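Local atomic coordinates of acyl-coenzyme A oxidase acox-1.1 (Caenorhabditis elegans, PDB entry 5K3H), a protein that catalyses the first, FAD-dependent step of peroxisomal beta-oxidation, desaturating acyl-CoA substrates to (2E)-enoyl-CoA while oxygen is reduced to hydrogen peroxide. Residues S388-K391 against S392-H396. Sequence-based numbering, arbitrary orientation.
Sequences SGLK and SVVTH
T395 reaches back one turn to K391 within the alpha-helix 382-408, part of the C-alpha1 region of this acyl-CoA oxidase. The carbonyl oxygen K391 O is gripped twice: T395 N donates to it at 3.1 Å from above the carbonyl plane, and the hydroxyl T395 OG1 donates at 2.8 Å, tilted 18° from that plane. A chi1 of -61° makes this possible, setting OG1 beside the backbone N and opposite the carbonyl carbon, with CG2 anti to the backbone N. A valine here would probably leave K391 O without the hydroxyl as its second donor. One residue earlier, L390 and V394 add an apolar contact to the backbone bond. V394 N bonds to L390 O at 2.8 Å, while V394 CG2, anti to its own carbonyl carbon, approaches L390 CD2 at 4.3 Å. L390 also packs on T539 and I543 of helix 520-553, and V394 on F354 of helix 338-367, burying this side of the helix. S392 and H396, which contribute to the ATP site shared between the subunits of the dimer, are joined by a backbone bond from H396 N to S392 O. Two residues before the K391-T395 pair, V393 N bonds to G389 O at 2.9 Å, and V393 CG2 lies 3.5 Å from the same oxygen, G389 O.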
ATOM      1  N   SER B 388      11.847  -9.041  17.853  1.00 35.14           N
ATOM      2  CA  SER B 388      10.608  -9.503  17.232  1.00 35.82           C
ATOM      3  C   SER B 388       9.650  -8.341  17.013  1.00 33.62           C
ATOM      4  O   SER B 388       9.012  -8.239  15.959  1.00 35.58           O
ATOM      5  CB  SER B 388       9.929 -10.561  18.108  1.00 38.39           C
ATOM      6  OG  SER B 388      10.883 -11.405  18.724  1.00 44.52           O
ATOM      7  N   GLY B 389       9.515  -7.474  18.015  1.00 27.34           N
ATOM      8  CA  GLY B 389       8.688  -6.295  17.856  1.00 26.50           C
ATOM      9  C   GLY B 389       9.264  -5.324  16.849  1.00 27.12           C
ATOM     10  O   GLY B 389       8.532  -4.764  16.033  1.00 30.10           O
ATOM     11  N   LEU B 390      10.585  -5.142  16.860  1.00 27.20           N
ATOM     12  CA  LEU B 390      11.190  -4.179  15.950  1.00 27.01           C
ATOM     13  C   LEU B 390      10.864  -4.506  14.502  1.00 28.81           C
ATOM     14  O   LEU B 390      10.377  -3.641  13.761  1.00 27.78           O
ATOM     15  CB  LEU B 390      12.701  -4.130  16.150  1.00 26.00           C
ATOM     16  CG  LEU B 390      13.204  -3.269  17.293  1.00 24.30           C
ATOM     17  CD1 LEU B 390      14.685  -3.543  17.457  1.00 23.93           C
ATOM     18  CD2 LEU B 390      12.949  -1.803  16.986  1.00 23.93           C
ATOM     19  N   LYS B 391      11.114  -5.751  14.080  1.00 27.47           N
ATOM     20  CA  LYS B 391      10.780  -6.146  12.715  1.00 30.30           C
ATOM     21  C   LYS B 391       9.330  -5.810  12.367  1.00 28.41           C
ATOM     22  O   LYS B 391       9.051  -5.242  11.303  1.00 29.25           O
ATOM     23  CB  LYS B 391      11.035  -7.638  12.521  1.00 36.14           C
ATOM     24  CG  LYS B 391      12.471  -8.002  12.237  1.00 44.16           C
ATOM     25  CD  LYS B 391      12.607  -9.533  12.186  1.00 50.47           C
ATOM     26  CE  LYS B 391      14.051 -10.000  12.401  1.00 53.51           C
ATOM     27  NZ  LYS B 391      14.187 -10.824  13.653  1.00 57.18           N
ATOM     28  N   SER B 392       8.395  -6.142  13.254  1.00 29.78           N
ATOM     29  CA  SER B 392       6.985  -5.914  12.950  1.00 29.22           C
ATOM     30  C   SER B 392       6.675  -4.423  12.828  1.00 26.67           C
ATOM     31  O   SER B 392       6.038  -3.988  11.859  1.00 26.65           O
ATOM     32  CB  SER B 392       6.111  -6.570  14.016  1.00 30.98           C
ATOM     33  OG  SER B 392       4.745  -6.274  13.797  1.00 31.84           O
ATOM     34  N   VAL B 393       7.102  -3.623  13.811  1.00 24.98           N
ATOM     35  CA  VAL B 393       6.728  -2.209  13.844  1.00 23.81           C
ATOM     36  C   VAL B 393       7.482  -1.427  12.767  1.00 23.70           C
ATOM     37  O   VAL B 393       6.917  -0.546  12.105  1.00 22.79           O
ATOM     38  CB  VAL B 393       6.968  -1.618  15.250  1.00 23.26           C
ATOM     39  CG1 VAL B 393       6.825  -0.078  15.243  1.00 22.89           C
ATOM     40  CG2 VAL B 393       6.048  -2.254  16.252  1.00 23.06           C
ATOM     41  N   VAL B 394       8.777  -1.691  12.609  1.00 21.17           N
ATOM     42  CA  VAL B 394       9.540  -0.952  11.611  1.00 21.57           C
ATOM     43  C   VAL B 394       9.008  -1.243  10.207  1.00 22.36           C
ATOM     44  O   VAL B 394       8.903  -0.342   9.364  1.00 24.57           O
ATOM     45  CB  VAL B 394      11.037  -1.290  11.732  1.00 22.03           C
ATOM     46  CG1 VAL B 394      11.810  -0.743  10.537  1.00 22.62           C
ATOM     47  CG2 VAL B 394      11.618  -0.795  13.077  1.00 21.45           C
ATOM     48  N   THR B 395       8.659  -2.496   9.925  1.00 20.43           N
ATOM     49  CA  THR B 395       8.154  -2.816   8.595  1.00 20.55           C
ATOM     50  C   THR B 395       6.813  -2.154   8.328  1.00 20.96           C
ATOM     51  O   THR B 395       6.564  -1.663   7.222  1.00 20.44           O
ATOM     52  CB  THR B 395       8.056  -4.325   8.429  1.00 20.12           C
ATOM     53  OG1 THR B 395       9.372  -4.881   8.581  1.00 20.16           O
ATOM     54  CG2 THR B 395       7.467  -4.683   7.052  1.00 19.93           C
ATOM     55  N   HIS B 396       5.934  -2.149   9.325  1.00 20.26           N
ATOM     56  CA  HIS B 396       4.627  -1.516   9.170  1.00 22.89           C
ATOM     57  C   HIS B 396       4.764  -0.013   9.040  1.00 19.71           C
ATOM     58  O   HIS B 396       4.188   0.583   8.130  1.00 19.83           O
ATOM     59  CB  HIS B 396       3.724  -1.872  10.349  1.00 28.18           C
ATOM     60  CG  HIS B 396       2.461  -1.065  10.403  1.00 37.64           C
ATOM     61  ND1 HIS B 396       1.348  -1.374   9.649  1.00 43.12           N
ATOM     62  CD2 HIS B 396       2.143   0.045  11.112  1.00 43.06           C
ATOM     63  CE1 HIS B 396       0.401  -0.484   9.884  1.00 45.53           C
ATOM     64  NE2 HIS B 396       0.859   0.388  10.765  1.00 47.84           N
TER